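Local coordinates for protein telomerase reverse transcriptase (PDB 6ZD1) that probably extends chromosome ends by reverse transcription, adding telomeric repeats to DNA by copying a template within the telomerase RNA, at residues A[54-59]-A[87-92]; A[281-286]-A[422-427]; A[321-324]-A[329-332]. All coordinates share one frame; numbering follows the deposited sequence.

Contact 1. Residues A[54-59]-A[87-92]; sequences DLIYNK and LIIMGK
Torsions along Ile56 and Ile89 bring two delta methyl groups together. In Ile56, CG1 lies anti to the carbonyl carbon (chi1 -60°) and chi2 is extended, so CD1 reaches straight out from its helix. Ile89 starts out the same way but folds at chi2 (-81°), which turns its CD1 back toward Ile56, although its CB leaves the backbone alongside the other helix and not at it. The motif is a near-antiparallel helix pair: helix 53-60 against helix 79-93, whose segment 87-92 belongs to the telomerase RNA-binding region. Their local axes make an angle of 151° and come no closer than 11.8 Å, a wide spacing, bridged here by the extended Ile56 and its partners.

One methyl group therefore does nearly all the work. Ile56 CD1 is inserted among three residues of 87-92, with Ile88 CG2 marking its more distant edge at 4.3 Å. No hydrogen bond crosses the gap. Ile89 also packs on Ile175 of helix 158-179. The chain of Lys92, bent at chi3 and chi4, runs counter to Ile56 and lays its CD 4.0 Å from Ile56 CD1. The closest approach is Ile56 CD1 to Ile89 CD1, 3.5 Å.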
loop_
_atom_site.group_PDB
_atom_site.type_symbol
_atom_site.label_atom_id
_atom_site.label_comp_id
_atom_site.label_asym_id
_atom_site.label_seq_id
_atom_site.Cartn_x
_atom_site.Cartn_y
_atom_site.Cartn_z
ATOM N N ASP A 54 3.630 29.702 16.266
ATOM C CA ASP A 54 3.996 28.962 17.465
ATOM C C ASP A 54 3.192 29.374 18.692
ATOM O O ASP A 54 3.327 28.734 19.740
ATOM C CB ASP A 54 5.496 29.101 17.726
ATOM C CG ASP A 54 6.329 28.248 16.778
ATOM O OD1 ASP A 54 6.675 28.729 15.677
ATOM O OD2 ASP A 54 6.618 27.083 17.129
ATOM N N LEU A 55 2.350 30.402 18.592
ATOM C CA LEU A 55 1.376 30.649 19.647
ATOM C C LEU A 55 0.108 29.833 19.430
ATOM O O LEU A 55 -0.498 29.357 20.397
ATOM C CB LEU A 55 1.038 32.141 19.726
ATOM C CG LEU A 55 1.841 32.981 20.723
ATOM C CD1 LEU A 55 1.565 32.524 22.149
ATOM C CD2 LEU A 55 3.334 32.931 20.423
ATOM N N ILE A 56 -0.289 29.646 18.167
ATOM C CA ILE A 56 -1.370 28.719 17.846
ATOM C C ILE A 56 -0.977 27.301 18.233
ATOM O O ILE A 56 -1.809 26.510 18.695
ATOM C CB ILE A 56 -1.735 28.820 16.352
ATOM C CG1 ILE A 56 -2.191 30.236 16.008
ATOM C CG2 ILE A 56 -2.814 27.815 15.991
ATOM C CD1 ILE A 56 -2.480 30.435 14.548
ATOM N N TYR A 57 0.300 26.958 18.046
ATOM C CA TYR A 57 0.785 25.643 18.452
ATOM C C TYR A 57 0.743 25.484 19.967
ATOM O O TYR A 57 0.403 24.409 20.475
ATOM C CB TYR A 57 2.206 25.424 17.930
ATOM C CG TYR A 57 2.807 24.097 18.333
ATOM C CD1 TYR A 57 2.556 22.947 17.591
ATOM C CD2 TYR A 57 3.624 23.990 19.453
ATOM C CE1 TYR A 57 3.100 21.729 17.955
ATOM C CE2 TYR A 57 4.173 22.775 19.825
ATOM C CZ TYR A 57 3.907 21.649 19.071
ATOM O OH TYR A 57 4.451 20.438 19.433
ATOM N N ASN A 58 1.090 26.543 20.703
ATOM C CA ASN A 58 1.022 26.486 22.159
ATOM C C ASN A 58 -0.404 26.279 22.648
ATOM O O ASN A 58 -0.623 25.586 23.650
ATOM C CB ASN A 58 1.609 27.763 22.764
ATOM C CG ASN A 58 3.125 27.783 22.729
ATOM O OD1 ASN A 58 3.753 26.977 22.040
ATOM N ND2 ASN A 58 3.722 28.706 23.474
ATOM N N LYS A 59 -1.387 26.851 21.953
ATOM C CA LYS A 59 -2.761 26.789 22.434
ATOM C C LYS A 59 -3.421 25.454 22.108
ATOM O O LYS A 59 -4.076 24.860 22.973
ATOM C CB LYS A 59 -3.573 27.945 21.843
ATOM C CG LYS A 59 -5.007 28.024 22.346
ATOM C CD LYS A 59 -5.728 29.260 21.821
ATOM C CE LYS A 59 -7.153 29.327 22.355
ATOM N NZ LYS A 59 -7.865 30.565 21.930
ATOM N N LEU A 87 -8.127 25.189 9.796
ATOM C CA LEU A 87 -9.074 26.230 9.403
ATOM C C LEU A 87 -8.781 27.552 10.101
ATOM O O LEU A 87 -9.028 28.620 9.530
ATOM C CB LEU A 87 -10.505 25.779 9.697
ATOM C CG LEU A 87 -10.982 24.555 8.910
ATOM C CD1 LEU A 87 -12.451 24.264 9.190
ATOM C CD2 LEU A 87 -10.738 24.751 7.418
ATOM N N ILE A 88 -8.246 27.502 11.323
ATOM C CA ILE A 88 -7.864 28.728 12.014
ATOM C C ILE A 88 -6.711 29.409 11.287
ATOM O O ILE A 88 -6.696 30.638 11.135
ATOM C CB ILE A 88 -7.519 28.421 13.485
ATOM C CG1 ILE A 88 -8.802 28.229 14.301
ATOM C CG2 ILE A 88 -6.649 29.519 14.084
ATOM C CD1 ILE A 88 -8.562 27.863 15.748
ATOM N N ILE A 89 -5.732 28.628 10.820
ATOM C CA ILE A 89 -4.654 29.195 10.012
ATOM C C ILE A 89 -5.213 29.763 8.712
ATOM O O ILE A 89 -4.883 30.886 8.310
ATOM C CB ILE A 89 -3.565 28.141 9.742
ATOM C CG1 ILE A 89 -3.063 27.525 11.048
ATOM C CG2 ILE A 89 -2.398 28.773 8.998
ATOM C CD1 ILE A 89 -2.046 28.353 11.762
HETATM N N MSE A 90 -6.071 29.000 8.041
HETATM C CA MSE A 90 -6.642 29.420 6.765
HETATM C C MSE A 90 -7.462 30.694 6.902
HETATM O O MSE A 90 -7.420 31.560 6.030
HETATM C CB MSE A 90 -7.509 28.305 6.170
HETATM C CG MSE A 90 -6.723 27.074 5.734
HETATM SE SE MSE A 90 -5.292 27.509 4.478
HETATM C CE MSE A 90 -6.382 28.308 3.075
ATOM N N GLY A 91 -8.196 30.811 8.009
ATOM C CA GLY A 91 -8.942 32.034 8.250
ATOM C C GLY A 91 -8.031 33.237 8.394
ATOM O O GLY A 91 -8.263 34.287 7.788
ATOM N N LYS A 92 -6.970 33.094 9.191
ATOM C CA LYS A 92 -5.992 34.170 9.333
ATOM C C LYS A 92 -5.291 34.461 8.011
ATOM O O LYS A 92 -5.024 35.624 7.685
ATOM C CB LYS A 92 -4.972 33.813 10.415
ATOM C CG LYS A 92 -5.493 33.948 11.838
ATOM C CD LYS A 92 -4.494 33.386 12.841
ATOM C CE LYS A 92 -4.246 34.346 14.002
ATOM N NZ LYS A 92 -3.506 35.575 13.584
#

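Contact 2. Residues A[281-286]-A[422-427]; sequences LSPVRQ and KTLSIS
Pro283 is the bump on helix 263-298 that fits between Leu424 and Ile426 of strand 423-427, two residues whose CB atoms both face the helix while that of the intervening Ser425 faces away. The ring sits astride this pair. Its CG lies 4.3 Å from Leu424 CD1, a light touch, whereas its CB is pressed more firmly against Ile426.

Ile426 offers a hollow rather than a point. With CG1 anti to its backbone N (chi1 -170°) and chi2 extended, CD1 and CG2 rise as two prongs, and Pro283 CB rests against the notch they form, 3.8 Å from Ile426 CG2 and 3.9 Å from Ile426 CD1. The longer prong goes on past the proline to the next residue, where Ile426 CD1 meets Val284 CG2 at 3.6 Å. One isoleucine thus grips two consecutive helix residues. The helix passes across the strand at 76°, its local axis 8.8 Å away, and is kinked at Pro283, whose ring nitrogen has no hydrogen to give to the preceding turn.

The apolar seam is closed by Ile431 of helix 428-440, which touches both Val284 and Ile426, and by Val371 of the partner strand, which touches Pro283. At one border polar groups take over: Gln286 NE2 donates to Ser282 OG over 3.2 Å, one turn back, with a bent N-H path of 144° tilted from the amide plane. The same NE2 bonds Arg372 O, so the glutamine also links the helix to strand 368-372 of the ribbon.

A helix laid across a two-stranded antiparallel ribbon, 368-372 with 423-427, is the result; lying between the conserved reverse transcriptase motifs A and B', this ribbon is consistent with the insertion in the fingers domain that distinguishes telomerase from other reverse transcriptases.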
loop_
_atom_site.group_PDB
_atom_site.type_symbol
_atom_site.label_atom_id
_atom_site.label_comp_id
_atom_site.label_asym_id
_atom_site.label_seq_id
_atom_site.Cartn_x
_atom_site.Cartn_y
_atom_site.Cartn_z
ATOM N N LEU A 281 17.604 -5.548 -10.123
ATOM C CA LEU A 281 16.677 -6.004 -9.089
ATOM C C LEU A 281 15.415 -6.601 -9.695
ATOM O O LEU A 281 14.942 -7.655 -9.253
ATOM C CB LEU A 281 16.314 -4.852 -8.149
ATOM C CG LEU A 281 17.297 -4.532 -7.025
ATOM C CD1 LEU A 281 16.715 -3.473 -6.098
ATOM C CD2 LEU A 281 17.661 -5.789 -6.253
ATOM N N SER A 282 14.830 -5.923 -10.682
ATOM C CA SER A 282 13.621 -6.449 -11.311
ATOM C C SER A 282 13.839 -7.825 -11.928
ATOM O O SER A 282 12.998 -8.714 -11.702
ATOM C CB SER A 282 13.094 -5.443 -12.341
ATOM O OG SER A 282 11.903 -5.914 -12.946
ATOM N N PRO A 283 14.916 -8.088 -12.685
ATOM C CA PRO A 283 15.120 -9.462 -13.176
ATOM C C PRO A 283 15.271 -10.483 -12.065
ATOM O O PRO A 283 14.710 -11.582 -12.165
ATOM C CB PRO A 283 16.397 -9.343 -14.019
ATOM C CG PRO A 283 16.412 -7.931 -14.463
ATOM C CD PRO A 283 15.890 -7.158 -13.288
ATOM N N VAL A 284 16.005 -10.149 -11.001
ATOM C CA VAL A 284 16.193 -11.095 -9.903
ATOM C C VAL A 284 14.846 -11.481 -9.306
ATOM O O VAL A 284 14.565 -12.662 -9.072
ATOM C CB VAL A 284 17.140 -10.510 -8.839
ATOM C CG1 VAL A 284 17.044 -11.304 -7.542
ATOM C CG2 VAL A 284 18.568 -10.514 -9.349
ATOM N N ARG A 285 13.977 -10.491 -9.083
ATOM C CA ARG A 285 12.661 -10.793 -8.533
ATOM C C ARG A 285 11.819 -11.591 -9.523
ATOM O O ARG A 285 11.074 -12.495 -9.122
ATOM C CB ARG A 285 11.948 -9.502 -8.130
ATOM C CG ARG A 285 10.590 -9.734 -7.497
ATOM C CD ARG A 285 10.127 -8.536 -6.688
ATOM N NE ARG A 285 9.984 -7.330 -7.496
ATOM C CZ ARG A 285 9.450 -6.198 -7.046
ATOM N NH1 ARG A 285 9.006 -6.127 -5.798
ATOM N NH2 ARG A 285 9.354 -5.139 -7.840
ATOM N N GLN A 286 11.951 -11.303 -10.823
ATOM C CA GLN A 286 11.159 -12.026 -11.817
ATOM C C GLN A 286 11.550 -13.499 -11.876
ATOM O O GLN A 286 10.679 -14.376 -11.956
ATOM C CB GLN A 286 11.320 -11.392 -13.198
ATOM C CG GLN A 286 10.639 -10.049 -13.380
ATOM C CD GLN A 286 10.801 -9.523 -14.796
ATOM O OE1 GLN A 286 10.320 -10.132 -15.754
ATOM N NE2 GLN A 286 11.494 -8.399 -14.937
ATOM N N LYS A 422 10.251 -6.594 -25.191
ATOM C CA LYS A 422 11.202 -5.815 -24.385
ATOM C C LYS A 422 11.870 -6.674 -23.305
ATOM O O LYS A 422 11.731 -6.433 -22.105
ATOM C CB LYS A 422 10.518 -4.590 -23.767
ATOM C CG LYS A 422 10.174 -3.489 -24.758
ATOM C CD LYS A 422 9.313 -2.419 -24.102
ATOM C CE LYS A 422 7.990 -3.001 -23.625
ATOM N NZ LYS A 422 7.202 -2.025 -22.824
ATOM N N THR A 423 12.607 -7.687 -23.755
ATOM C CA THR A 423 13.197 -8.656 -22.843
ATOM C C THR A 423 14.546 -8.184 -22.296
ATOM O O THR A 423 15.216 -7.319 -22.866
ATOM C CB THR A 423 13.378 -10.008 -23.535
ATOM O OG1 THR A 423 13.936 -9.807 -24.840
ATOM C CG2 THR A 423 12.048 -10.728 -23.654
ATOM N N LEU A 424 14.931 -8.774 -21.161
ATOM C CA LEU A 424 16.258 -8.644 -20.571
ATOM C C LEU A 424 16.800 -10.035 -20.262
ATOM O O LEU A 424 16.077 -11.033 -20.322
ATOM C CB LEU A 424 16.234 -7.800 -19.291
ATOM C CG LEU A 424 15.845 -6.328 -19.399
ATOM C CD1 LEU A 424 15.891 -5.670 -18.027
ATOM C CD2 LEU A 424 16.752 -5.601 -20.380
ATOM N N SER A 425 18.084 -10.098 -19.908
ATOM C CA SER A 425 18.728 -11.367 -19.586
ATOM C C SER A 425 19.571 -11.223 -18.327
ATOM O O SER A 425 20.225 -10.196 -18.120
ATOM C CB SER A 425 19.611 -11.860 -20.741
ATOM O OG SER A 425 20.740 -11.021 -20.911
ATOM N N ILE A 426 19.570 -12.266 -17.499
ATOM C CA ILE A 426 20.345 -12.270 -16.265
ATOM C C ILE A 426 20.764 -13.701 -15.957
ATOM O O ILE A 426 20.037 -14.657 -16.240
ATOM C CB ILE A 426 19.552 -11.646 -15.094
ATOM C CG1 ILE A 426 20.466 -11.430 -13.888
ATOM C CG2 ILE A 426 18.358 -12.517 -14.725
ATOM C CD1 ILE A 426 19.794 -10.740 -12.736
ATOM N N SER A 427 21.947 -13.843 -15.369
ATOM C CA SER A 427 22.520 -15.147 -15.074
ATOM C C SER A 427 22.211 -15.570 -13.643
ATOM O O SER A 427 21.861 -14.755 -12.786
ATOM C CB SER A 427 24.034 -15.136 -15.294
ATOM O OG SER A 427 24.688 -14.418 -14.262
#

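Contact 3. Residues A[321-324]-A[329-332]; sequences NDLL and TLPV
Leu323 and Leu324, near the end of helix 309-326, receive the chain as it comes back through Thr329, Leu330 and Pro331. Contacts between apolar side chains come first. Leu330 has CG anti to its backbone N (chi1 -155°), and this brings its CD1 into the angle between the two helix leucines: it lies 4.0 Å from Leu323 CB and equally 4.0 Å from Leu324 CD2. Deeper in, the end of Leu323 reaches the proline ring at its CD, with Leu323 CD1 4.3 Å from Pro331 CD. Leu323 is buried and also touches Leu333, whereas Leu324 lies at the surface.

A second group of contacts sets a side chain on backbone. Leu324 CD2 lies over the face of the peptide group joining Thr329 and Leu330, 3.9 Å from Thr329 C and 4.0 Å from Leu330 N. The methyl thereby covers a piece of main chain as well as the leucine that follows it. Thr329 contributes through its backbone, since its CB is directed away from the helix.

Polar bonding plays no part across the interface. The carbonyl oxygens of Leu323 and Thr329 come within 3.6 Å of each other, but both are acceptors, and no hydrogen bond joins the two segments.

The CA atoms of Leu324 and Thr329 are 5.2 Å apart, a measure of how sharply the chain reverses. Here is the turn that links helix 309-326 to strand 334-339, delivering the chain to the antiparallel palm sheet characteristic of reverse transcriptases.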
loop_
_atom_site.group_PDB
_atom_site.type_symbol
_atom_site.label_atom_id
_atom_site.label_comp_id
_atom_site.label_asym_id
_atom_site.label_seq_id
_atom_site.Cartn_x
_atom_site.Cartn_y
_atom_site.Cartn_z
ATOM N N ASN A 321 -16.366 -29.216 -1.266
ATOM C CA ASN A 321 -17.097 -29.835 -2.365
ATOM C C ASN A 321 -16.563 -31.227 -2.678
ATOM O O ASN A 321 -17.344 -32.158 -2.904
ATOM C CB ASN A 321 -17.031 -28.947 -3.607
ATOM C CG ASN A 321 -17.813 -27.658 -3.444
ATOM O OD1 ASN A 321 -18.664 -27.541 -2.560
ATOM N ND2 ASN A 321 -17.535 -26.685 -4.304
ATOM N N ASP A 322 -15.237 -31.384 -2.722
ATOM C CA ASP A 322 -14.672 -32.705 -2.973
ATOM C C ASP A 322 -15.016 -33.687 -1.859
ATOM O O ASP A 322 -15.182 -34.885 -2.116
ATOM C CB ASP A 322 -13.160 -32.601 -3.168
ATOM C CG ASP A 322 -12.791 -31.871 -4.450
ATOM O OD1 ASP A 322 -13.706 -31.580 -5.252
ATOM O OD2 ASP A 322 -11.591 -31.586 -4.656
ATOM N N LEU A 323 -15.146 -33.202 -0.620
ATOM C CA LEU A 323 -15.594 -34.077 0.460
ATOM C C LEU A 323 -17.038 -34.514 0.255
ATOM O O LEU A 323 -17.375 -35.680 0.485
ATOM C CB LEU A 323 -15.436 -33.379 1.808
ATOM C CG LEU A 323 -14.038 -33.441 2.413
ATOM C CD1 LEU A 323 -13.995 -32.674 3.723
ATOM C CD2 LEU A 323 -13.625 -34.889 2.618
ATOM N N LEU A 324 -17.900 -33.604 -0.203
ATOM C CA LEU A 324 -19.293 -33.965 -0.440
ATOM C C LEU A 324 -19.446 -34.954 -1.583
ATOM O O LEU A 324 -20.497 -35.593 -1.694
ATOM C CB LEU A 324 -20.124 -32.717 -0.730
ATOM C CG LEU A 324 -20.266 -31.737 0.432
ATOM C CD1 LEU A 324 -21.106 -30.548 0.007
ATOM C CD2 LEU A 324 -20.885 -32.439 1.627
ATOM N N THR A 329 -21.401 -37.190 2.290
ATOM C CA THR A 329 -21.786 -36.369 3.425
ATOM C C THR A 329 -20.557 -35.602 3.882
ATOM O O THR A 329 -19.450 -35.799 3.375
ATOM C CB THR A 329 -22.347 -37.196 4.591
ATOM O OG1 THR A 329 -21.431 -38.245 4.923
ATOM C CG2 THR A 329 -23.696 -37.788 4.238
ATOM N N LEU A 330 -20.758 -34.719 4.853
ATOM C CA LEU A 330 -19.654 -33.962 5.415
ATOM C C LEU A 330 -19.245 -34.591 6.734
ATOM O O LEU A 330 -20.080 -34.688 7.647
ATOM C CB LEU A 330 -20.045 -32.504 5.620
ATOM C CG LEU A 330 -18.865 -31.533 5.629
ATOM C CD1 LEU A 330 -18.093 -31.651 4.322
ATOM C CD2 LEU A 330 -19.340 -30.110 5.851
ATOM N N PRO A 331 -18.008 -35.054 6.876
ATOM C CA PRO A 331 -17.587 -35.672 8.135
ATOM C C PRO A 331 -17.336 -34.614 9.200
ATOM O O PRO A 331 -17.293 -33.411 8.934
ATOM C CB PRO A 331 -16.280 -36.395 7.770
ATOM C CG PRO A 331 -16.114 -36.230 6.273
ATOM C CD PRO A 331 -16.924 -35.038 5.883
ATOM N N VAL A 332 -17.167 -35.091 10.430
ATOM C CA VAL A 332 -16.708 -34.218 11.502
ATOM C C VAL A 332 -15.283 -33.794 11.181
ATOM O O VAL A 332 -14.404 -34.636 10.966
ATOM C CB VAL A 332 -16.794 -34.919 12.865
ATOM C CG1 VAL A 332 -16.273 -34.004 13.965
ATOM C CG2 VAL A 332 -18.229 -35.345 13.148
#

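In the fold
Along the chain, contact 1 closes before the others open, and contact 3 is nested inside the long loop closed by contact 2. Contact 1 joins two helices, one of them in the RNA-binding region, across the chain's centre from the other two contacts; its centre is 52 Å from that of contact 2 and 65 Å from that of contact 3. Contacts 2 and 3 share the reverse transcriptase region but do not touch, their nearest atoms being about 29 Å apart. Helices 263-298 and 309-326 follow one another, so the chain passes from the helix of contact 2 to the palm strand beyond contact 3, then returns to complete contact 2. The three thus sample separate parts of one modular polymerase.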